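Local structure of Lmo1499 protein (Listeria monocytogenes, 4IIW) at residues I39-P44 and E57-I62; S66-Y71 and M91-I96; G83-S88 and K98-G103; P108-I113 and T180-G185. The protein probably acts as a membrane-bound lytic transglycosylase that cleaves nascent peptidoglycan strands internally and so ends their elongation. All blocks are in the same frame, centred on the assembly; numbering follows the deposited sequence.

Contact 1 (I39-P44 and E57-I62); sequences ITVEIP and EDKKVI
The Schellman motif that closes helix 49-58 brings Lys59 and Val61 against Ile39 and Val41 of strand 39-43, the first strand of a beta-alpha-alpha-beta unit resembling a LysM domain. Lys60, at positive phi, turns the chain, and its N bonds back to Glu57 O at 2.9 Å. Val61 follows and presents CG2 to both strand residues, 4.0 Å from Ile39 CD1 and 4.0 Å from Val41 CG1. That Val41 methyl stands anti to its carbonyl carbon (chi1 -41°) and also meets Lys59 CB at 4.0 Å. Lys59 uses its aliphatic root here: CB lies 4.1 Å from Ile39 CG2, and the chain, bent at chi2, slides past Val41, running the opposite way. Ile39 CD1 also rests against the Lys59 carbonyl. Val61 packs as well on Leu87 of the partner strand and on Ile96. With no hydrogen bond across the segments, branched methyls and lysine methylenes hold the strand to the helix end, a nondirectional fit that leaves the strand's backbone bonds to Leu87, Tyr85 and Gly83.

Contact 2 (S66-Y71 and M91-I96); sequences SIFSFY and MNTDQI
Phe68 and Tyr71 both place CG anti to the backbone N (chi1 -173° and -179°), and Thr93 does the same with its methyl CG2, which comes from the facing helix and touches both rings. The contact pairs helix 65-75, the second helix of a unit that resembles a LysM domain, with the first turn of helix 93-102. Thr93 CG2 makes a CH-pi contact over the centre of the Tyr71 ring, 3.7 Å from the centroid and 12° off the normal. Phe68 meets the same methyl obliquely, CE2 to Thr93 CG2 at 3.9 Å, and then runs on to Ile96 (Phe68 CE2 to Ile96 CG2, 4.3 Å). Leu56 and Ile62 also pack on Phe68. The hydroxyl of Thr93 serves a different purpose: OG1 is hydrogen-bonded to the Tyr74 carbonyl of the third subunit, and the Tyr74 ring there meets Tyr71, so the start of the helix is also part of a subunit interface. Asn92 sits at the N-cap, its OD1 accepting weakly from Asp94 N at 3.1 Å. At the far end of the tyrosine, the phenol oxygen Tyr71 OH rests 3.6 Å from Asp94 CA and 3.4 Å from Asp94 OD1.

Contact 3 (G83-S88 and K98-G103); sequences GNYELS and KKMQEG
Tyr85 and Met100, a selenomethionine, form the close-packed heart of this strand-on-helix contact, in which strand 83-87 and helix 98-102 run roughly antiparallel, at 153°, with their axes 9.9 Å from each other. Met100 CG lies over one face of the Tyr85 ring, toward its rim, at 4.0 Å from the centroid. Beyond it the chain is extended: SE lies 5.2 Å from the centroid of the Tyr85 ring, above the face, a distant Met-aromatic contact, and CE reaches Leu87 CD1 at 3.8 Å. Ile52 and Leu56 of helix 49-58 also pack on Met100. The phenol OH finds its polar partner in the carbonyl of Lys81.

The other flank is looser and wetter. Lys99 lays its methylenes past Leu87, Lys99 CD to Leu87 CD2 at 3.9 Å, and then bends at its last torsion. A water makes a link from Glu86 N, 3.0 Å away, to the Lys99 amine, weak on the lysine side. Gly103, at positive phi, is the C-prime residue of the Schellman motif that ends the helix near the Tyr85 hydroxyl. Two antiparallel strands, 39-43 and 83-87, joined through two helices, are consistent with a LysM-like domain, here followed by helix 93-102.

Contact 4 (P108-I113 and T180-G185); sequences PAKLVI and TYTFKG. With SO4 (sulfate ion), chain O.
Leu111 O is the polar atom on which this pairing turns: Tyr181 N donates to it at 2.9 Å in an almost straight bond (170° at the hydrogen), tilted 23° from the carbonyl plane, and Thr180 CA adds a CA-H...O contact at 3.5 Å. The Tyr181 ring also turns its edge toward this oxygen. The bond is returned by Leu111 N to Tyr181 O at 3.0 Å, making Leu111 and Tyr181 the hydrogen-bonded pair and Val112 and Thr180 the non-hydrogen-bonded pair of a short antiparallel sheet. This two-stranded ribbon lies where the chain enters the larger, mainly helical part of the protein.

On the face of Leu111 and Tyr181, Leu111 CD2 approaches the Phe183 ring obliquely, 4.1 Å from CE2, and the Ile113 side chain crosses Tyr181 at about a right angle, Ile113 CG1 4.1 Å from Tyr181 CE1; Met197 of helix 190-204 packs on Leu111, Ile113 and Tyr181, whose hydroxyl is bonded to the Tyr177 carbonyl. On the face of Val112 and Thr180, Lys110 is extended beyond CG, which lays CG and CD along the Thr180 and Thr182 methyls, Lys110 CG to Thr182 CG2 at 3.6 Å. Lys327 of the second subunit packs on Val112 and bonds weakly to Thr180 OG1. A sulfate, probably from the crystallisation liquor, is modelled beside Thr180 N, at a distance too short to be relied on.

Overall arrangement
Contacts 1, 2 and 3 all belong to one compact unit that resembles a LysM domain, with centres 10 to 12 Å apart. Contacts 1 and 3 reach the two neighbouring strands of one sheet, while contacts 2 and 3 share helix 93-102. Ile96 ties them together, touching Val61 and Ile62 of contact 1 and Leu87 of contact 3. Contact 2 is buried, the other three partly buried; contacts 1 and 3 each have a lysine at their more open flank, and that of contact 3 holds a water. Other subunits touch contacts 1, 2 and 4, but not contact 3. Contact 4 stands apart, its nearest atoms about 8 Å from contact 3. It alone has backbone hydrogen bonds between its segments, where the others rely on side-chain packing.

Contact 1 (I39-P44 and E57-I62)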
loop_
_atom_site.group_PDB
_atom_site.type_symbol
_atom_site.label_atom_id
_atom_site.label_comp_id
_atom_site.label_asym_id
_atom_site.label_seq_id
_atom_site.Cartn_x
_atom_site.Cartn_y
_atom_site.Cartn_z
ATOM N N ILE B 39 -26.372 -8.211 -1.972
ATOM C CA ILE B 39 -25.879 -9.528 -1.598
ATOM C C ILE B 39 -25.857 -9.618 -0.080
ATOM O O ILE B 39 -25.264 -8.774 0.595
ATOM C CB ILE B 39 -24.420 -9.773 -2.112
ATOM C CG1 ILE B 39 -24.310 -9.471 -3.621
ATOM C CG2 ILE B 39 -24.000 -11.193 -1.804
ATOM C CD1 ILE B 39 -22.901 -9.512 -4.185
ATOM N N THR B 40 -26.499 -10.633 0.467
ATOM C CA THR B 40 -26.496 -10.787 1.900
ATOM C C THR B 40 -25.320 -11.674 2.274
ATOM O O THR B 40 -25.178 -12.767 1.736
ATOM C CB THR B 40 -27.817 -11.404 2.415
ATOM O OG1 THR B 40 -27.910 -12.763 1.971
ATOM C CG2 THR B 40 -29.042 -10.600 1.919
ATOM N N VAL B 41 -24.465 -11.192 3.170
ATOM C CA VAL B 41 -23.318 -11.972 3.618
ATOM C C VAL B 41 -23.475 -12.246 5.105
ATOM O O VAL B 41 -24.079 -11.459 5.821
ATOM C CB VAL B 41 -21.923 -11.268 3.353
ATOM C CG1 VAL B 41 -21.899 -10.596 1.973
ATOM C CG2 VAL B 41 -21.595 -10.250 4.421
ATOM N N GLU B 42 -22.899 -13.355 5.564
ATOM C CA GLU B 42 -22.978 -13.749 6.959
ATOM C C GLU B 42 -21.596 -13.874 7.572
ATOM O O GLU B 42 -20.764 -14.647 7.094
ATOM C CB GLU B 42 -23.703 -15.075 7.072
ATOM C CG GLU B 42 -25.064 -15.052 6.418
ATOM C CD GLU B 42 -25.903 -16.280 6.757
ATOM O OE1 GLU B 42 -25.340 -17.401 6.755
ATOM O OE2 GLU B 42 -27.123 -16.117 7.008
ATOM N N ILE B 43 -21.360 -13.109 8.633
ATOM C CA ILE B 43 -20.087 -13.142 9.334
ATOM C C ILE B 43 -20.306 -13.866 10.654
ATOM O O ILE B 43 -20.961 -13.332 11.542
ATOM C CB ILE B 43 -19.545 -11.729 9.624
ATOM C CG1 ILE B 43 -19.495 -10.896 8.343
ATOM C CG2 ILE B 43 -18.193 -11.825 10.245
ATOM C CD1 ILE B 43 -18.801 -11.576 7.201
ATOM N N PRO B 44 -19.773 -15.089 10.777
ATOM C CA PRO B 44 -19.960 -15.828 12.005
ATOM C C PRO B 44 -19.196 -15.240 13.175
ATOM O O PRO B 44 -18.181 -14.607 12.987
ATOM C CB PRO B 44 -19.416 -17.233 11.675
ATOM C CG PRO B 44 -19.248 -17.286 10.195
ATOM C CD PRO B 44 -19.080 -15.882 9.741
ATOM N N GLU B 57 -15.009 -11.725 -0.536
ATOM C CA GLU B 57 -14.514 -12.093 -1.867
ATOM C C GLU B 57 -15.365 -13.252 -2.404
ATOM O O GLU B 57 -15.805 -13.226 -3.560
ATOM C CB GLU B 57 -13.013 -12.452 -1.827
ATOM C CG GLU B 57 -12.370 -12.695 -3.209
ATOM C CD GLU B 57 -10.929 -13.244 -3.111
ATOM O OE1 GLU B 57 -10.109 -12.732 -2.304
ATOM O OE2 GLU B 57 -10.623 -14.200 -3.848
ATOM N N ASP B 58 -15.591 -14.261 -1.565
ATOM C CA ASP B 58 -16.441 -15.399 -1.962
ATOM C C ASP B 58 -17.785 -14.908 -2.478
ATOM O O ASP B 58 -18.261 -15.370 -3.501
ATOM C CB ASP B 58 -16.731 -16.371 -0.784
ATOM C CG ASP B 58 -15.516 -17.207 -0.365
ATOM O OD1 ASP B 58 -14.496 -17.251 -1.103
ATOM O OD2 ASP B 58 -15.603 -17.832 0.725
ATOM N N LYS B 59 -18.383 -13.961 -1.754
ATOM C CA LYS B 59 -19.702 -13.424 -2.106
ATOM C C LYS B 59 -19.687 -12.342 -3.192
ATOM O O LYS B 59 -20.725 -11.770 -3.525
ATOM C CB LYS B 59 -20.409 -12.946 -0.842
ATOM C CG LYS B 59 -20.905 -14.107 0.034
ATOM C CD LYS B 59 -21.993 -14.900 -0.717
ATOM C CE LYS B 59 -22.678 -15.959 0.134
ATOM N NZ LYS B 59 -23.760 -16.649 -0.624
ATOM N N LYS B 60 -18.495 -12.078 -3.723
ATOM C CA LYS B 60 -18.284 -11.140 -4.823
ATOM C C LYS B 60 -18.668 -9.710 -4.496
ATOM O O LYS B 60 -19.161 -8.999 -5.349
ATOM C CB LYS B 60 -19.023 -11.622 -6.074
ATOM C CG LYS B 60 -18.594 -12.984 -6.533
ATOM C CD LYS B 60 -19.563 -13.522 -7.556
ATOM C CE LYS B 60 -19.230 -14.953 -7.947
ATOM N NZ LYS B 60 -20.324 -15.561 -8.784
ATOM N N VAL B 61 -18.448 -9.301 -3.257
ATOM C CA VAL B 61 -18.721 -7.930 -2.845
ATOM C C VAL B 61 -17.427 -7.146 -3.062
ATOM O O VAL B 61 -17.440 -5.958 -3.373
ATOM C CB VAL B 61 -19.147 -7.862 -1.366
ATOM C CG1 VAL B 61 -19.274 -6.414 -0.900
ATOM C CG2 VAL B 61 -20.427 -8.642 -1.151
ATOM N N ILE B 62 -16.308 -7.808 -2.826
ATOM C CA ILE B 62 -15.034 -7.228 -3.110
ATOM C C ILE B 62 -14.333 -8.177 -4.074
ATOM O O ILE B 62 -14.775 -9.314 -4.316
ATOM C CB ILE B 62 -14.176 -6.967 -1.861
ATOM C CG1 ILE B 62 -13.641 -8.270 -1.265
ATOM C CG2 ILE B 62 -14.959 -6.128 -0.834
ATOM C CD1 ILE B 62 -12.880 -8.065 0.005
#

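Contact 2 (S66-Y71 and M91-I96)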
loop_
_atom_site.group_PDB
_atom_site.type_symbol
_atom_site.label_atom_id
_atom_site.label_comp_id
_atom_site.label_asym_id
_atom_site.label_seq_id
_atom_site.Cartn_x
_atom_site.Cartn_y
_atom_site.Cartn_z
ATOM N N SER B 66 -7.035 -10.048 0.293
ATOM C CA SER B 66 -5.794 -9.432 0.825
ATOM C C SER B 66 -5.856 -7.914 0.950
ATOM O O SER B 66 -5.481 -7.324 1.988
ATOM C CB SER B 66 -4.618 -9.712 -0.095
ATOM O OG SER B 66 -4.415 -11.094 -0.213
ATOM N N ILE B 67 -6.270 -7.287 -0.140
ATOM C CA ILE B 67 -6.338 -5.847 -0.211
ATOM C C ILE B 67 -7.350 -5.315 0.829
ATOM O O ILE B 67 -7.129 -4.280 1.471
ATOM C CB ILE B 67 -6.617 -5.422 -1.636
ATOM C CG1 ILE B 67 -5.350 -5.699 -2.469
ATOM C CG2 ILE B 67 -7.012 -3.967 -1.680
ATOM C CD1 ILE B 67 -5.516 -5.689 -4.013
ATOM N N PHE B 68 -8.423 -6.052 1.046
ATOM C CA PHE B 68 -9.378 -5.659 2.061
ATOM C C PHE B 68 -8.770 -5.811 3.472
ATOM O O PHE B 68 -8.989 -4.976 4.330
ATOM C CB PHE B 68 -10.643 -6.482 1.919
ATOM C CG PHE B 68 -11.746 -6.048 2.818
ATOM C CD1 PHE B 68 -11.910 -6.624 4.066
ATOM C CD2 PHE B 68 -12.631 -5.073 2.414
ATOM C CE1 PHE B 68 -12.927 -6.212 4.912
ATOM C CE2 PHE B 68 -13.654 -4.665 3.255
ATOM C CZ PHE B 68 -13.802 -5.246 4.507
ATOM N N SER B 69 -8.026 -6.883 3.718
ATOM C CA SER B 69 -7.393 -7.066 5.012
ATOM C C SER B 69 -6.427 -5.930 5.286
ATOM O O SER B 69 -6.318 -5.453 6.426
ATOM C CB SER B 69 -6.633 -8.384 5.085
ATOM O OG SER B 69 -7.544 -9.459 5.097
ATOM N N PHE B 70 -5.728 -5.499 4.242
ATOM C CA PHE B 70 -4.781 -4.413 4.379
ATOM C C PHE B 70 -5.513 -3.123 4.725
ATOM O O PHE B 70 -5.050 -2.351 5.536
ATOM C CB PHE B 70 -3.968 -4.234 3.084
ATOM C CG PHE B 70 -2.971 -3.116 3.154
ATOM C CD1 PHE B 70 -1.724 -3.312 3.723
ATOM C CD2 PHE B 70 -3.281 -1.860 2.661
ATOM C CE1 PHE B 70 -0.825 -2.281 3.800
ATOM C CE2 PHE B 70 -2.374 -0.828 2.734
ATOM C CZ PHE B 70 -1.153 -1.037 3.299
ATOM N N TYR B 71 -6.668 -2.893 4.115
ATOM C CA TYR B 71 -7.417 -1.669 4.399
ATOM C C TYR B 71 -7.775 -1.599 5.876
ATOM O O TYR B 71 -7.574 -0.561 6.553
ATOM C CB TYR B 71 -8.690 -1.611 3.559
ATOM C CG TYR B 71 -9.496 -0.373 3.790
ATOM C CD1 TYR B 71 -10.289 -0.241 4.915
ATOM C CD2 TYR B 71 -9.489 0.663 2.869
ATOM C CE1 TYR B 71 -11.034 0.896 5.132
ATOM C CE2 TYR B 71 -10.229 1.805 3.071
ATOM C CZ TYR B 71 -11.002 1.924 4.204
ATOM O OH TYR B 71 -11.747 3.076 4.423
HETATM N N MSE B 91 -19.559 -1.395 -3.663
HETATM C CA MSE B 91 -19.833 -0.567 -2.495
HETATM C C MSE B 91 -18.460 -0.155 -1.990
HETATM O O MSE B 91 -17.578 -0.990 -1.795
HETATM C CB MSE B 91 -20.617 -1.362 -1.429
HETATM C CG MSE B 91 -20.820 -0.669 -0.065
HETATM SE SE MSE B 91 -22.053 -1.603 1.187
HETATM C CE MSE B 91 -23.697 -1.251 0.224
ATOM N N ASN B 92 -18.270 1.143 -1.847
ATOM C CA ASN B 92 -17.026 1.698 -1.389
ATOM C C ASN B 92 -16.576 0.959 -0.131
ATOM O O ASN B 92 -17.382 0.725 0.761
ATOM C CB ASN B 92 -17.217 3.189 -1.102
ATOM C CG ASN B 92 -16.002 3.813 -0.484
ATOM O OD1 ASN B 92 -16.017 4.156 0.703
ATOM N ND2 ASN B 92 -14.906 3.907 -1.258
ATOM N N THR B 93 -15.292 0.600 -0.071
ATOM C CA THR B 93 -14.714 -0.135 1.053
ATOM C C THR B 93 -15.017 0.512 2.400
ATOM O O THR B 93 -15.260 -0.177 3.396
ATOM C CB THR B 93 -13.156 -0.227 0.909
ATOM O OG1 THR B 93 -12.824 -0.593 -0.429
ATOM C CG2 THR B 93 -12.534 -1.230 1.910
ATOM N N ASP B 94 -14.974 1.839 2.440
ATOM C CA ASP B 94 -15.240 2.571 3.681
ATOM C C ASP B 94 -16.641 2.288 4.191
ATOM O O ASP B 94 -16.834 2.125 5.391
ATOM C CB ASP B 94 -15.093 4.080 3.484
ATOM C CG ASP B 94 -15.231 4.844 4.784
ATOM O OD1 ASP B 94 -14.558 4.447 5.775
ATOM O OD2 ASP B 94 -16.000 5.845 4.817
ATOM N N GLN B 95 -17.621 2.259 3.293
ATOM C CA GLN B 95 -18.991 1.992 3.704
ATOM C C GLN B 95 -19.112 0.584 4.231
ATOM O O GLN B 95 -19.784 0.363 5.235
ATOM C CB GLN B 95 -19.976 2.158 2.559
ATOM C CG GLN B 95 -20.024 3.555 1.982
ATOM C CD GLN B 95 -20.999 3.650 0.829
ATOM O OE1 GLN B 95 -20.622 4.039 -0.285
ATOM N NE2 GLN B 95 -22.260 3.241 1.071
ATOM N N ILE B 96 -18.460 -0.373 3.572
ATOM C CA ILE B 96 -18.583 -1.753 4.001
ATOM C C ILE B 96 -18.135 -1.838 5.430
ATOM O O ILE B 96 -18.889 -2.232 6.311
ATOM C CB ILE B 96 -17.755 -2.725 3.165
ATOM C CG1 ILE B 96 -18.212 -2.709 1.702
ATOM C CG2 ILE B 96 -17.912 -4.115 3.712
ATOM C CD1 ILE B 96 -17.295 -3.478 0.745
#

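Contact 3 (G83-S88 and K98-G103)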
loop_
_atom_site.group_PDB
_atom_site.type_symbol
_atom_site.label_atom_id
_atom_site.label_comp_id
_atom_site.label_asym_id
_atom_site.label_seq_id
_atom_site.Cartn_x
_atom_site.Cartn_y
_atom_site.Cartn_z
ATOM N N GLY B 83 -22.486 -11.030 12.263
ATOM C CA GLY B 83 -23.912 -10.905 11.897
ATOM C C GLY B 83 -24.205 -10.944 10.409
ATOM O O GLY B 83 -23.331 -11.242 9.586
ATOM N N ASN B 84 -25.441 -10.626 10.063
ATOM C CA ASN B 84 -25.894 -10.620 8.670
ATOM C C ASN B 84 -26.011 -9.191 8.144
ATOM O O ASN B 84 -26.670 -8.354 8.757
ATOM C CB ASN B 84 -27.236 -11.345 8.555
ATOM C CG ASN B 84 -27.167 -12.783 9.056
ATOM O OD1 ASN B 84 -26.121 -13.436 8.966
ATOM N ND2 ASN B 84 -28.274 -13.279 9.591
ATOM N N TYR B 85 -25.361 -8.929 7.006
ATOM C CA TYR B 85 -25.330 -7.609 6.378
ATOM C C TYR B 85 -25.816 -7.637 4.920
ATOM O O TYR B 85 -25.643 -8.639 4.231
ATOM C CB TYR B 85 -23.885 -7.100 6.381
ATOM C CG TYR B 85 -23.282 -6.926 7.761
ATOM C CD1 TYR B 85 -23.370 -5.701 8.431
ATOM C CD2 TYR B 85 -22.628 -7.982 8.404
ATOM C CE1 TYR B 85 -22.823 -5.530 9.692
ATOM C CE2 TYR B 85 -22.070 -7.816 9.684
ATOM C CZ TYR B 85 -22.172 -6.586 10.311
ATOM O OH TYR B 85 -21.664 -6.404 11.570
ATOM N N GLU B 86 -26.446 -6.550 4.463
ATOM C CA GLU B 86 -26.806 -6.407 3.041
ATOM C C GLU B 86 -25.825 -5.436 2.429
ATOM O O GLU B 86 -25.858 -4.235 2.693
ATOM C CB GLU B 86 -28.249 -5.962 2.789
ATOM C CG GLU B 86 -29.231 -7.133 2.788
ATOM C CD GLU B 86 -30.660 -6.743 2.418
ATOM O OE1 GLU B 86 -31.586 -7.508 2.774
ATOM O OE2 GLU B 86 -30.863 -5.681 1.780
ATOM N N LEU B 87 -24.938 -5.996 1.623
ATOM C CA LEU B 87 -23.892 -5.254 0.964
ATOM C C LEU B 87 -24.120 -5.319 -0.532
ATOM O O LEU B 87 -24.836 -6.181 -1.033
ATOM C CB LEU B 87 -22.527 -5.874 1.304
ATOM C CG LEU B 87 -22.223 -6.073 2.793
ATOM C CD1 LEU B 87 -20.945 -6.853 2.980
ATOM C CD2 LEU B 87 -22.155 -4.734 3.527
ATOM N N SER B 88 -23.486 -4.405 -1.239
ATOM C CA SER B 88 -23.601 -4.321 -2.676
ATOM C C SER B 88 -22.201 -4.435 -3.292
ATOM O O SER B 88 -21.220 -4.032 -2.669
ATOM C CB SER B 88 -24.234 -2.978 -3.028
ATOM O OG SER B 88 -24.384 -2.834 -4.422
ATOM N N LYS B 98 -17.628 0.452 7.592
ATOM C CA LYS B 98 -18.393 1.300 8.505
ATOM C C LYS B 98 -19.677 0.589 9.000
ATOM O O LYS B 98 -20.032 0.711 10.165
ATOM C CB LYS B 98 -18.690 2.639 7.822
ATOM C CG LYS B 98 -18.332 3.859 8.687
ATOM C CD LYS B 98 -17.996 5.095 7.800
ATOM C CE LYS B 98 -17.231 6.189 8.571
ATOM N NZ LYS B 98 -16.814 7.327 7.690
ATOM N N LYS B 99 -20.350 -0.158 8.123
ATOM C CA LYS B 99 -21.530 -0.950 8.512
ATOM C C LYS B 99 -21.165 -2.020 9.540
ATOM O O LYS B 99 -21.873 -2.218 10.523
ATOM C CB LYS B 99 -22.188 -1.645 7.311
ATOM C CG LYS B 99 -23.244 -0.845 6.538
ATOM C CD LYS B 99 -23.810 -1.690 5.373
ATOM C CE LYS B 99 -25.115 -1.136 4.783
ATOM N NZ LYS B 99 -26.288 -1.347 5.677
HETATM N N MSE B 100 -20.066 -2.719 9.310
HETATM C CA MSE B 100 -19.630 -3.757 10.244
HETATM C C MSE B 100 -19.161 -3.177 11.593
HETATM O O MSE B 100 -19.420 -3.758 12.633
HETATM C CB MSE B 100 -18.554 -4.635 9.604
HETATM C CG MSE B 100 -19.057 -5.410 8.394
HETATM SE SE MSE B 100 -17.753 -6.555 7.536
HETATM C CE MSE B 100 -18.897 -7.303 6.195
ATOM N N GLN B 101 -18.482 -2.040 11.571
ATOM C CA GLN B 101 -18.039 -1.401 12.805
ATOM C C GLN B 101 -19.235 -1.048 13.665
ATOM O O GLN B 101 -19.300 -1.419 14.837
ATOM C CB GLN B 101 -17.216 -0.131 12.532
ATOM C CG GLN B 101 -15.787 -0.402 12.066
ATOM C CD GLN B 101 -14.977 0.869 11.896
ATOM O OE1 GLN B 101 -15.295 1.713 11.057
ATOM N NE2 GLN B 101 -13.907 0.998 12.674
ATOM N N GLU B 102 -20.176 -0.328 13.066
ATOM C CA GLU B 102 -21.406 0.093 13.748
ATOM C C GLU B 102 -22.366 -1.073 13.968
ATOM O O GLU B 102 -23.269 -0.992 14.782
ATOM C CB GLU B 102 -22.105 1.190 12.939
ATOM C CG GLU B 102 -21.307 2.492 12.845
ATOM C CD GLU B 102 -21.821 3.434 11.757
ATOM O OE1 GLU B 102 -22.930 3.208 11.237
ATOM O OE2 GLU B 102 -21.101 4.395 11.407
ATOM N N GLY B 103 -22.173 -2.153 13.229
ATOM C CA GLY B 103 -23.015 -3.328 13.365
ATOM C C GLY B 103 -24.407 -3.113 12.812
ATOM O O GLY B 103 -25.381 -3.611 13.381
HETATM O O HOH W 1 -26.867 -4.479 6.611
#

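Contact 4 (P108-I113 and T180-G185)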
loop_
_atom_site.group_PDB
_atom_site.type_symbol
_atom_site.label_atom_id
_atom_site.label_comp_id
_atom_site.label_asym_id
_atom_site.label_seq_id
_atom_site.Cartn_x
_atom_site.Cartn_y
_atom_site.Cartn_z
ATOM N N PRO B 108 -34.937 -7.769 10.162
ATOM C CA PRO B 108 -36.122 -8.394 9.543
ATOM C C PRO B 108 -37.376 -7.524 9.555
ATOM O O PRO B 108 -37.706 -6.910 10.575
ATOM C CB PRO B 108 -36.361 -9.658 10.396
ATOM C CG PRO B 108 -35.063 -9.958 11.043
ATOM C CD PRO B 108 -34.305 -8.639 11.172
ATOM N N ALA B 109 -38.068 -7.473 8.423
ATOM C CA ALA B 109 -39.302 -6.698 8.328
ATOM C C ALA B 109 -40.323 -7.226 9.325
ATOM O O ALA B 109 -41.028 -6.454 9.950
ATOM C CB ALA B 109 -39.867 -6.748 6.915
ATOM N N LYS B 110 -40.371 -8.548 9.492
ATOM C CA LYS B 110 -41.331 -9.183 10.413
ATOM C C LYS B 110 -40.640 -10.089 11.431
ATOM O O LYS B 110 -39.502 -10.496 11.234
ATOM C CB LYS B 110 -42.362 -9.997 9.609
ATOM C CG LYS B 110 -43.138 -9.164 8.576
ATOM C CD LYS B 110 -43.984 -10.042 7.679
ATOM C CE LYS B 110 -44.762 -9.228 6.660
ATOM N NZ LYS B 110 -45.585 -10.119 5.779
ATOM N N LEU B 111 -41.347 -10.392 12.519
ATOM C CA LEU B 111 -40.834 -11.272 13.572
ATOM C C LEU B 111 -41.353 -12.689 13.359
ATOM O O LEU B 111 -42.521 -12.957 13.630
ATOM C CB LEU B 111 -41.272 -10.754 14.924
ATOM C CG LEU B 111 -40.806 -11.517 16.152
ATOM C CD1 LEU B 111 -39.295 -11.822 16.125
ATOM C CD2 LEU B 111 -41.186 -10.692 17.390
ATOM N N VAL B 112 -40.501 -13.585 12.852
ATOM C CA VAL B 112 -40.897 -14.961 12.587
ATOM C C VAL B 112 -40.433 -15.887 13.711
ATOM O O VAL B 112 -39.270 -15.886 14.070
ATOM C CB VAL B 112 -40.308 -15.468 11.253
ATOM C CG1 VAL B 112 -40.836 -16.862 10.933
ATOM C CG2 VAL B 112 -40.628 -14.488 10.114
ATOM N N ILE B 113 -41.352 -16.666 14.269
ATOM C CA ILE B 113 -41.018 -17.609 15.341
ATOM C C ILE B 113 -41.349 -19.035 14.875
ATOM O O ILE B 113 -42.519 -19.414 14.783
ATOM C CB ILE B 113 -41.793 -17.303 16.649
ATOM C CG1 ILE B 113 -41.505 -15.872 17.133
ATOM C CG2 ILE B 113 -41.414 -18.292 17.715
ATOM C CD1 ILE B 113 -40.047 -15.601 17.465
ATOM N N THR B 180 -45.910 -15.723 12.462
ATOM C CA THR B 180 -45.265 -14.497 12.040
ATOM C C THR B 180 -46.033 -13.394 12.685
ATOM O O THR B 180 -47.234 -13.378 12.607
ATOM C CB THR B 180 -45.299 -14.337 10.522
ATOM O OG1 THR B 180 -44.509 -15.370 9.941
ATOM C CG2 THR B 180 -44.721 -12.996 10.097
ATOM N N TYR B 181 -45.341 -12.484 13.350
ATOM C CA TYR B 181 -45.994 -11.373 14.045
ATOM C C TYR B 181 -45.439 -10.068 13.517
ATOM O O TYR B 181 -44.307 -10.047 13.047
ATOM C CB TYR B 181 -45.679 -11.449 15.538
ATOM C CG TYR B 181 -46.045 -12.758 16.177
ATOM C CD1 TYR B 181 -45.159 -13.843 16.157
ATOM C CD2 TYR B 181 -47.273 -12.919 16.821
ATOM C CE1 TYR B 181 -45.501 -15.050 16.743
ATOM C CE2 TYR B 181 -47.620 -14.123 17.413
ATOM C CZ TYR B 181 -46.742 -15.181 17.370
ATOM O OH TYR B 181 -47.098 -16.366 17.973
ATOM N N THR B 182 -46.234 -8.998 13.588
ATOM C CA THR B 182 -45.791 -7.649 13.186
ATOM C C THR B 182 -46.397 -6.653 14.177
ATOM O O THR B 182 -47.450 -6.913 14.752
ATOM C CB THR B 182 -46.221 -7.274 11.764
ATOM O OG1 THR B 182 -47.627 -7.107 11.734
ATOM C CG2 THR B 182 -45.838 -8.359 10.769
ATOM N N PHE B 183 -45.736 -5.514 14.367
ATOM C CA PHE B 183 -46.179 -4.534 15.350
ATOM C C PHE B 183 -46.220 -3.138 14.776
ATOM O O PHE B 183 -45.258 -2.697 14.156
ATOM C CB PHE B 183 -45.254 -4.598 16.574
ATOM C CG PHE B 183 -45.238 -5.950 17.206
ATOM C CD1 PHE B 183 -46.128 -6.265 18.207
ATOM C CD2 PHE B 183 -44.392 -6.930 16.742
ATOM C CE1 PHE B 183 -46.162 -7.528 18.758
ATOM C CE2 PHE B 183 -44.409 -8.201 17.294
ATOM C CZ PHE B 183 -45.302 -8.500 18.308
ATOM N N LYS B 184 -47.350 -2.454 14.971
ATOM C CA LYS B 184 -47.508 -1.084 14.483
ATOM C C LYS B 184 -46.692 -0.099 15.317
ATOM O O LYS B 184 -46.202 0.905 14.782
ATOM C CB LYS B 184 -48.983 -0.651 14.510
ATOM C CG LYS B 184 -49.918 -1.453 13.601
ATOM C CD LYS B 184 -51.368 -0.959 13.715
ATOM C CE LYS B 184 -52.332 -1.838 12.917
ATOM N NZ LYS B 184 -53.729 -1.310 12.928
ATOM N N GLY B 185 -46.556 -0.385 16.616
ATOM C CA GLY B 185 -45.818 0.471 17.558
ATOM C C GLY B 185 -44.395 0.885 17.168
ATOM O O GLY B 185 -43.791 0.337 16.231
HETATM S S SO4 O . -48.733 -17.255 10.448
HETATM O O1 SO4 O . -50.113 -16.987 10.845
HETATM O O2 SO4 O . -47.854 -16.366 11.189
HETATM O O3 SO4 O . -48.395 -18.645 10.744
HETATM O O4 SO4 O . -48.579 -17.027 9.014
#